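Local coordinates for OBG-type G domain-containing protein (PDB 2E87), which binds GDP and probably GTP as an Obg-type GTP-binding protein whose cellular role is unknown, at residues 20-25 and 51-56; 7-12 and 65-70; 84-89 and 155-160. All blocks are in the same frame, centred on the assembly; numbering follows the deposited sequence.

Contact 1 of 3, residues 20-25 and 51-56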
loop_
_atom_site.group_PDB
_atom_site.type_symbol
_atom_site.label_atom_id
_atom_site.label_comp_id
_atom_site.label_asym_id
_atom_site.label_seq_id
_atom_site.Cartn_x
_atom_site.Cartn_y
_atom_site.Cartn_z
ATOM N N LYS A 20 30.603 -5.938 -2.464
ATOM C CA LYS A 20 30.540 -6.007 -1.010
ATOM C C LYS A 20 31.011 -7.388 -0.567
ATOM O O LYS A 20 31.859 -7.517 0.306
ATOM C CB LYS A 20 29.110 -5.771 -0.533
ATOM C CG LYS A 20 28.945 -5.611 0.972
ATOM C CD LYS A 20 27.463 -5.430 1.332
ATOM C CE LYS A 20 27.261 -4.891 2.743
ATOM N NZ LYS A 20 27.859 -3.525 2.871
ATOM N N ALA A 21 30.464 -8.417 -1.197
ATOM C CA ALA A 21 30.810 -9.784 -0.863
ATOM C C ALA A 21 32.280 -10.141 -1.126
ATOM O O ALA A 21 32.925 -10.759 -0.279
ATOM C CB ALA A 21 29.893 -10.730 -1.614
ATOM N N PHE A 22 32.816 -9.770 -2.287
ATOM C CA PHE A 22 34.208 -10.098 -2.576
ATOM C C PHE A 22 35.110 -9.326 -1.615
ATOM O O PHE A 22 36.049 -9.881 -1.037
ATOM C CB PHE A 22 34.565 -9.763 -4.027
ATOM C CG PHE A 22 33.922 -10.666 -5.047
ATOM C CD1 PHE A 22 34.200 -10.502 -6.405
ATOM C CD2 PHE A 22 33.053 -11.691 -4.661
ATOM C CE1 PHE A 22 33.627 -11.343 -7.366
ATOM C CE2 PHE A 22 32.476 -12.535 -5.609
ATOM C CZ PHE A 22 32.763 -12.364 -6.969
ATOM N N ARG A 23 34.805 -8.048 -1.432
ATOM C CA ARG A 23 35.581 -7.203 -0.538
ATOM C C ARG A 23 35.626 -7.812 0.860
ATOM O O ARG A 23 36.686 -7.878 1.475
ATOM C CB ARG A 23 34.976 -5.796 -0.462
ATOM C CG ARG A 23 36.010 -4.683 -0.267
ATOM C CD ARG A 23 35.386 -3.376 0.241
ATOM N NE ARG A 23 34.198 -2.983 -0.518
ATOM C CZ ARG A 23 32.959 -2.949 -0.020
ATOM N NH1 ARG A 23 32.727 -3.288 1.247
ATOM N NH2 ARG A 23 31.942 -2.577 -0.792
ATOM N N ARG A 24 34.477 -8.263 1.362
ATOM C CA ARG A 24 34.418 -8.839 2.697
ATOM C C ARG A 24 35.169 -10.159 2.769
ATOM O O ARG A 24 35.698 -10.527 3.818
ATOM C CB ARG A 24 32.969 -9.059 3.137
ATOM C CG ARG A 24 32.825 -9.301 4.630
ATOM C CD ARG A 24 32.538 -8.007 5.379
ATOM N NE ARG A 24 31.113 -7.848 5.673
ATOM C CZ ARG A 24 30.400 -6.766 5.373
ATOM N NH1 ARG A 24 30.977 -5.736 4.764
ATOM N NH2 ARG A 24 29.107 -6.712 5.679
ATOM N N ALA A 25 35.209 -10.873 1.655
ATOM C CA ALA A 25 35.899 -12.150 1.610
ATOM C C ALA A 25 37.407 -11.897 1.597
ATOM O O ALA A 25 38.180 -12.628 2.195
ATOM C CB ALA A 25 35.471 -12.938 0.375
ATOM N N ARG A 51 32.642 -19.285 1.989
ATOM C CA ARG A 51 31.605 -19.108 2.997
ATOM C C ARG A 51 31.260 -17.653 3.238
ATOM O O ARG A 51 30.101 -17.321 3.469
ATOM C CB ARG A 51 32.018 -19.734 4.334
ATOM C CG ARG A 51 32.227 -21.224 4.299
ATOM C CD ARG A 51 31.917 -21.819 5.659
ATOM N NE ARG A 51 32.368 -23.202 5.768
ATOM C CZ ARG A 51 33.631 -23.556 5.996
ATOM N NH1 ARG A 51 34.568 -22.624 6.145
ATOM N NH2 ARG A 51 33.953 -24.843 6.076
ATOM N N THR A 52 32.269 -16.787 3.210
ATOM C CA THR A 52 32.045 -15.373 3.449
ATOM C C THR A 52 31.236 -14.764 2.299
ATOM O O THR A 52 30.315 -13.982 2.528
ATOM C CB THR A 52 33.392 -14.621 3.627
ATOM O OG1 THR A 52 34.184 -15.293 4.612
ATOM C CG2 THR A 52 33.151 -13.184 4.100
ATOM N N VAL A 53 31.565 -15.120 1.062
ATOM C CA VAL A 53 30.810 -14.585 -0.066
ATOM C C VAL A 53 29.386 -15.067 0.055
ATOM O O VAL A 53 28.450 -14.301 -0.099
ATOM C CB VAL A 53 31.353 -15.058 -1.421
ATOM C CG1 VAL A 53 30.346 -14.718 -2.547
ATOM C CG2 VAL A 53 32.690 -14.393 -1.687
ATOM N N SER A 54 29.227 -16.345 0.347
ATOM C CA SER A 54 27.894 -16.911 0.476
ATOM C C SER A 54 27.066 -16.221 1.555
ATOM O O SER A 54 25.902 -15.891 1.332
ATOM C CB SER A 54 27.978 -18.405 0.773
ATOM O OG SER A 54 26.685 -18.973 0.810
ATOM N N ASN A 55 27.671 -15.981 2.713
ATOM C CA ASN A 55 26.954 -15.346 3.808
ATOM C C ASN A 55 26.623 -13.892 3.618
ATOM O O ASN A 55 25.543 -13.448 3.992
ATOM C CB ASN A 55 27.715 -15.499 5.119
ATOM C CG ASN A 55 27.352 -16.763 5.829
ATOM O OD1 ASN A 55 27.809 -17.841 5.458
ATOM N ND2 ASN A 55 26.492 -16.648 6.847
ATOM N N VAL A 56 27.554 -13.144 3.050
ATOM C CA VAL A 56 27.316 -11.735 2.842
ATOM C C VAL A 56 26.196 -11.530 1.835
ATOM O O VAL A 56 25.320 -10.704 2.043
ATOM C CB VAL A 56 28.610 -11.040 2.386
ATOM C CG1 VAL A 56 28.318 -9.638 1.889
ATOM C CG2 VAL A 56 29.565 -10.984 3.557
#
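Helix segments 20-25 and 51-56 run roughly antiparallel, 141° between their directions, and their axes come within 8.2 Å; the CA atoms of Ala21 and Val53 lie 4.9 Å apart. Small residues on the first helix make room for branched ones on the second. Val56 straddles Ala21 and Arg24. Its CG1, anti to the backbone N (chi1 168°), presses on the backbone of Ala21 at CA, 3.7 Å away, while its CG2 meets CG of Arg24 at 3.8 Å. The Arg24 chain leaves with CG anti to the backbone N and then bends at chi2 and chi3, so that it crosses Val56 obliquely and its aliphatic part, CB and CG, does most of the packing. An alanine in place of Val56 would lose both methyl branches and would probably loosen the packing over the Ala21 backbone and beside the Arg24 chain. This packing holds together the two helices, 14-30 and 38-67, of a helical hairpin in the NOG1 N-terminal helical domain. One turn back along the second helix, Val53 directs CG2 to CB of Ala25 at 3.8 Å, and the same methyl meets CD2 of Phe22 obliquely at 4.0 Å. The Phe22 ring stacks with Tyr133 of helix 122-142, which also covers Val53 and Ala25, making a third wall. Thr52 divides its two branches: CG2 reaches the carbonyl O of Arg24 at 3.7 Å in van der Waals contact, whereas OG1, anti to the carbonyl carbon, is hydrogen-bonded to the backbone O of Leu48 in its own helix.

Contact 2 of 3, residues 7-12 and 65-70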
loop_
_atom_site.group_PDB
_atom_site.type_symbol
_atom_site.label_atom_id
_atom_site.label_comp_id
_atom_site.label_asym_id
_atom_site.label_seq_id
_atom_site.Cartn_x
_atom_site.Cartn_y
_atom_site.Cartn_z
ATOM N N ARG A 7 9.723 0.261 6.145
ATOM C CA ARG A 7 10.805 -0.608 6.602
ATOM C C ARG A 7 11.554 -1.295 5.456
ATOM O O ARG A 7 12.627 -1.866 5.668
ATOM C CB ARG A 7 10.249 -1.688 7.539
ATOM C CG ARG A 7 10.018 -1.248 8.982
ATOM C CD ARG A 7 11.062 -1.879 9.905
ATOM N NE ARG A 7 10.998 -3.345 9.898
ATOM C CZ ARG A 7 11.967 -4.143 10.341
ATOM N NH1 ARG A 7 13.091 -3.624 10.830
ATOM N NH2 ARG A 7 11.814 -5.462 10.292
HETATM N N MSE A 8 10.986 -1.268 4.253
HETATM C CA MSE A 8 11.647 -1.911 3.120
HETATM C C MSE A 8 12.978 -1.199 2.839
HETATM O O MSE A 8 13.025 -0.016 2.509
HETATM C CB MSE A 8 10.741 -1.900 1.881
HETATM C CG MSE A 8 11.350 -2.596 0.667
HETATM SE SE MSE A 8 10.213 -2.588 -0.923
HETATM C CE MSE A 8 9.429 -0.847 -0.717
ATOM N N PRO A 9 14.077 -1.930 2.969
ATOM C CA PRO A 9 15.436 -1.440 2.756
ATOM C C PRO A 9 15.797 -1.171 1.304
ATOM O O PRO A 9 15.161 -1.666 0.372
ATOM C CB PRO A 9 16.281 -2.555 3.337
ATOM C CG PRO A 9 15.519 -3.771 2.879
ATOM C CD PRO A 9 14.064 -3.396 3.134
ATOM N N THR A 10 16.824 -0.361 1.117
ATOM C CA THR A 10 17.287 -0.072 -0.217
ATOM C C THR A 10 17.932 -1.381 -0.683
ATOM O O THR A 10 18.690 -2.011 0.054
ATOM C CB THR A 10 18.306 1.078 -0.186
ATOM O OG1 THR A 10 17.620 2.304 0.096
ATOM C CG2 THR A 10 19.025 1.195 -1.516
ATOM N N VAL A 11 17.589 -1.804 -1.890
ATOM C CA VAL A 11 18.117 -3.038 -2.456
ATOM C C VAL A 11 19.408 -2.759 -3.211
ATOM O O VAL A 11 19.436 -1.909 -4.095
ATOM C CB VAL A 11 17.117 -3.660 -3.446
ATOM C CG1 VAL A 11 17.731 -4.843 -4.117
ATOM C CG2 VAL A 11 15.853 -4.064 -2.724
ATOM N N LEU A 12 20.474 -3.459 -2.849
ATOM C CA LEU A 12 21.750 -3.296 -3.534
ATOM C C LEU A 12 21.685 -3.905 -4.944
ATOM O O LEU A 12 20.979 -4.882 -5.165
ATOM C CB LEU A 12 22.866 -3.983 -2.747
ATOM C CG LEU A 12 23.328 -3.365 -1.421
ATOM C CD1 LEU A 12 24.702 -3.941 -1.049
ATOM C CD2 LEU A 12 23.447 -1.865 -1.548
ATOM N N LEU A 65 13.702 -9.795 1.855
ATOM C CA LEU A 65 12.540 -10.659 2.002
ATOM C C LEU A 65 11.911 -10.533 3.388
ATOM O O LEU A 65 10.691 -10.636 3.529
ATOM C CB LEU A 65 12.919 -12.123 1.783
ATOM C CG LEU A 65 13.574 -12.551 0.476
ATOM C CD1 LEU A 65 13.896 -14.036 0.536
ATOM C CD2 LEU A 65 12.637 -12.242 -0.687
ATOM N N GLU A 66 12.736 -10.307 4.409
ATOM C CA GLU A 66 12.224 -10.213 5.773
ATOM C C GLU A 66 11.581 -8.880 6.124
ATOM O O GLU A 66 10.542 -8.848 6.774
ATOM C CB GLU A 66 13.333 -10.538 6.787
ATOM C CG GLU A 66 13.963 -11.927 6.589
ATOM C CD GLU A 66 15.108 -12.233 7.557
ATOM O OE1 GLU A 66 15.807 -11.289 7.996
ATOM O OE2 GLU A 66 15.322 -13.431 7.856
ATOM N N ARG A 67 12.176 -7.784 5.680
ATOM C CA ARG A 67 11.651 -6.467 6.010
ATOM C C ARG A 67 10.570 -5.908 5.095
ATOM O O ARG A 67 10.054 -4.819 5.339
ATOM C CB ARG A 67 12.795 -5.466 6.103
ATOM C CG ARG A 67 13.831 -5.825 7.153
ATOM C CD ARG A 67 14.809 -4.685 7.307
ATOM N NE ARG A 67 15.926 -5.010 8.183
ATOM C CZ ARG A 67 17.005 -4.244 8.301
ATOM N NH1 ARG A 67 17.095 -3.124 7.594
ATOM N NH2 ARG A 67 17.993 -4.598 9.112
ATOM N N THR A 68 10.235 -6.632 4.039
ATOM C CA THR A 68 9.198 -6.164 3.141
ATOM C C THR A 68 7.973 -6.981 3.496
ATOM O O THR A 68 8.028 -8.199 3.534
ATOM C CB THR A 68 9.568 -6.404 1.660
ATOM O OG1 THR A 68 10.897 -5.930 1.419
ATOM C CG2 THR A 68 8.602 -5.672 0.744
ATOM N N PRO A 69 6.849 -6.320 3.775
ATOM C CA PRO A 69 5.647 -7.075 4.128
ATOM C C PRO A 69 5.146 -7.947 2.977
ATOM O O PRO A 69 5.222 -7.552 1.810
ATOM C CB PRO A 69 4.659 -5.974 4.470
ATOM C CG PRO A 69 5.002 -4.932 3.438
ATOM C CD PRO A 69 6.523 -4.899 3.553
ATOM N N GLY A 70 4.661 -9.141 3.303
ATOM C CA GLY A 70 4.108 -9.986 2.264
ATOM C C GLY A 70 2.825 -9.288 1.840
ATOM O O GLY A 70 2.047 -8.849 2.688
#
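A van der Waals contact joins the non-helical chain ahead of helix 14-30 to the last turn of helix 38-67 and the residues that follow it, with two arginines on its more exposed side and a threonine at its buried side. The backbones come nearest at Met8, present as selenomethionine, and Thr68, their CA atoms 4.9 Å apart. With CG anti to its backbone N, Met8 carries that atom to 3.4 Å from OG1 of Thr68, while SE packs on CG2 of Thr68 at 3.9 Å. The hydroxyl is not left to these carbons: it is hydrogen-bonded to the carbonyl O of Val64, a turn earlier in the helix. On the outer side the extended side chain of Arg67 crosses Arg7 at about a right angle. CG of Arg67 lies over one face of the Arg7 guanidinium, 3.7 Å from NH2 and offset toward its rim, so the methylene and not the charge covers the flat group. The guanidinium planes are 30° apart, and NH1 of Arg7 comes to 4.1 Å from NE of Arg67; like charges so close would probably repel mildly. Nearer the backbone, CB of Arg67 touches both the carbonyl O of Arg7 and CD of Pro9, the latter at 3.8 Å. The arrangement is plain packing of a non-helical N-terminal segment against a helix end in the NOG1 N-terminal helical domain.

Contact 3 of 3, residues 84-89 and 155-160. With SO4 (sulfate ion), chain C.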
loop_
_atom_site.group_PDB
_atom_site.type_symbol
_atom_site.label_atom_id
_atom_site.label_comp_id
_atom_site.label_asym_id
_atom_site.label_seq_id
_atom_site.Cartn_x
_atom_site.Cartn_y
_atom_site.Cartn_z
ATOM N N VAL A 84 -1.713 -1.192 -8.229
ATOM C CA VAL A 84 -1.817 -0.050 -9.125
ATOM C C VAL A 84 -0.487 0.645 -9.336
ATOM O O VAL A 84 -0.161 1.037 -10.444
ATOM C CB VAL A 84 -2.832 1.003 -8.599
ATOM C CG1 VAL A 84 -2.541 2.368 -9.198
ATOM C CG2 VAL A 84 -4.231 0.587 -8.960
ATOM N N LEU A 85 0.280 0.799 -8.272
ATOM C CA LEU A 85 1.551 1.504 -8.356
ATOM C C LEU A 85 2.764 0.754 -8.920
ATOM O O LEU A 85 3.602 1.356 -9.593
ATOM C CB LEU A 85 1.930 2.045 -6.971
ATOM C CG LEU A 85 1.008 3.090 -6.347
ATOM C CD1 LEU A 85 1.518 3.488 -4.976
ATOM C CD2 LEU A 85 0.948 4.297 -7.255
ATOM N N VAL A 86 2.877 -0.541 -8.656
ATOM C CA VAL A 86 4.065 -1.263 -9.109
ATOM C C VAL A 86 3.790 -2.619 -9.722
ATOM O O VAL A 86 4.721 -3.309 -10.139
ATOM C CB VAL A 86 5.041 -1.450 -7.923
ATOM C CG1 VAL A 86 5.279 -0.116 -7.247
ATOM C CG2 VAL A 86 4.470 -2.433 -6.899
ATOM N N ASP A 87 2.512 -2.999 -9.750
ATOM C CA ASP A 87 2.051 -4.284 -10.290
ATOM C C ASP A 87 2.313 -5.475 -9.375
ATOM O O ASP A 87 3.438 -5.945 -9.253
ATOM C CB ASP A 87 2.664 -4.580 -11.668
ATOM C CG ASP A 87 2.001 -5.764 -12.334
ATOM O OD1 ASP A 87 2.497 -6.899 -12.199
ATOM O OD2 ASP A 87 0.946 -5.565 -12.968
ATOM N N ARG A 88 1.247 -5.977 -8.766
ATOM C CA ARG A 88 1.343 -7.090 -7.837
ATOM C C ARG A 88 2.103 -8.315 -8.342
ATOM O O ARG A 88 2.938 -8.868 -7.627
ATOM C CB ARG A 88 -0.050 -7.542 -7.408
ATOM C CG ARG A 88 -0.014 -8.594 -6.307
ATOM C CD ARG A 88 -1.163 -9.571 -6.438
ATOM N NE ARG A 88 -2.459 -8.913 -6.343
ATOM C CZ ARG A 88 -3.085 -8.655 -5.200
ATOM N NH1 ARG A 88 -2.533 -9.008 -4.039
ATOM N NH2 ARG A 88 -4.266 -8.045 -5.223
ATOM N N ASP A 89 1.790 -8.751 -9.558
ATOM C CA ASP A 89 2.416 -9.939 -10.119
ATOM C C ASP A 89 3.917 -9.750 -10.336
ATOM O O ASP A 89 4.710 -10.653 -10.086
ATOM C CB ASP A 89 1.700 -10.334 -11.417
ATOM C CG ASP A 89 2.248 -11.618 -12.027
ATOM O OD1 ASP A 89 2.968 -11.523 -13.051
ATOM O OD2 ASP A 89 1.969 -12.718 -11.488
ATOM N N GLU A 155 10.680 3.181 -3.940
ATOM C CA GLU A 155 10.546 4.623 -3.930
ATOM C C GLU A 155 9.116 5.029 -4.254
ATOM O O GLU A 155 8.567 5.920 -3.624
ATOM C CB GLU A 155 11.520 5.234 -4.940
ATOM C CG GLU A 155 11.962 6.654 -4.618
ATOM C CD GLU A 155 12.638 6.772 -3.258
ATOM O OE1 GLU A 155 13.599 6.021 -2.986
ATOM O OE2 GLU A 155 12.209 7.624 -2.458
ATOM N N VAL A 156 8.514 4.362 -5.230
ATOM C CA VAL A 156 7.143 4.667 -5.639
ATOM C C VAL A 156 6.128 4.376 -4.544
ATOM O O VAL A 156 5.145 5.103 -4.392
ATOM C CB VAL A 156 6.711 3.845 -6.887
ATOM C CG1 VAL A 156 5.210 3.971 -7.096
ATOM C CG2 VAL A 156 7.437 4.335 -8.135
ATOM N N LEU A 157 6.368 3.314 -3.784
ATOM C CA LEU A 157 5.435 2.912 -2.744
ATOM C C LEU A 157 5.338 3.876 -1.571
ATOM O O LEU A 157 4.416 3.782 -0.757
ATOM C CB LEU A 157 5.767 1.505 -2.256
ATOM C CG LEU A 157 5.455 0.420 -3.287
ATOM C CD1 LEU A 157 5.928 -0.917 -2.756
ATOM C CD2 LEU A 157 3.961 0.393 -3.588
ATOM N N LYS A 158 6.279 4.811 -1.504
ATOM C CA LYS A 158 6.284 5.807 -0.449
ATOM C C LYS A 158 5.054 6.703 -0.598
ATOM O O LYS A 158 4.623 7.331 0.366
ATOM C CB LYS A 158 7.557 6.660 -0.517
ATOM C CG LYS A 158 8.820 5.913 -0.161
ATOM C CD LYS A 158 10.021 6.836 -0.156
ATOM C CE LYS A 158 11.227 6.147 0.447
ATOM N NZ LYS A 158 12.451 6.982 0.347
ATOM N N ASP A 159 4.488 6.751 -1.802
ATOM C CA ASP A 159 3.308 7.570 -2.050
ATOM C C ASP A 159 1.982 6.882 -1.744
ATOM O O ASP A 159 0.935 7.329 -2.206
ATOM C CB ASP A 159 3.266 8.044 -3.501
ATOM C CG ASP A 159 4.465 8.877 -3.880
ATOM O OD1 ASP A 159 4.862 9.756 -3.077
ATOM O OD2 ASP A 159 5.000 8.656 -4.992
ATOM N N LEU A 160 2.003 5.790 -0.991
ATOM C CA LEU A 160 0.734 5.149 -0.674
ATOM C C LEU A 160 -0.062 6.100 0.194
ATOM O O LEU A 160 0.488 6.800 1.028
ATOM C CB LEU A 160 0.943 3.842 0.088
ATOM C CG LEU A 160 1.334 2.635 -0.758
ATOM C CD1 LEU A 160 1.648 1.463 0.165
ATOM C CD2 LEU A 160 0.203 2.295 -1.724
HETATM S S SO4 C . 15.632 6.712 1.236
HETATM O O1 SO4 C . 14.472 7.135 2.164
HETATM O O2 SO4 C . 16.817 7.665 1.352
HETATM O O3 SO4 C . 16.079 5.326 1.732
HETATM O O4 SO4 C . 15.145 6.741 -0.217
#
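Leu85 and Val86 meet Val156, Leu157 and Leu160 mainly through apolar side-chain carbons. The CB of Leu85 touches CG1 of Val156 at 3.8 Å, and its CD1 goes on to CD2 of Leu160 at 3.7 Å, the two leucines crossing obliquely. Beside them CG1 of Val86, anti to the carbonyl carbon, meets CD2 of Leu157 at 3.9 Å, with the side chains at about a right angle. Beyond this apolar layer, the chain turns at Asp87, the first residue to leave helical torsions, with positive phi (76°); it is also N-cap of the next helix, its side chain capping a backbone N there and its OD1 bonded to the hydroxyl of Thr90. The carbonyl O of Val86 is hydrogen-bonded to the hydroxyl of Tyr149. On the solvent side of the second segment, Lys158 NZ forms a salt bridge with OE2 of Glu155 (2.9 Å), met from above the carboxylate plane, and hydrogen-bonds two oxygens of a sulfate probably from the crystallisation liquor. The contact thus joins the C-terminal end of helix 76-86 to the end of helix 144-156 and the residues after it, while Val84 touches helix 234-241 and Leu85 packs on Pro198, between strands 193-195 and 204-211 of the G domain.

In the fold
From the N terminus the chain passes first through residues 7-12, then through 20-25 on helix 14-30. Helix 38-67 and the residues just after it supply both partners: 51-56 closes contact 1, and 65-70, farther along, closes contact 2, so the smaller loop lies wholly within the larger. Contact 3 follows in series, opening at 84-89 and closing at 155-160 after two long helices and a shorter one. Neighbouring contacts touch: Lys20 packs on Leu12 between contacts 1 and 2, and Met8 on Leu157 between contacts 2 and 3. Contacts 1 and 3 remain about 18 Å apart at their nearest atoms. Together they tie the helical domain along its length, contact 3 lying nearest the G domain.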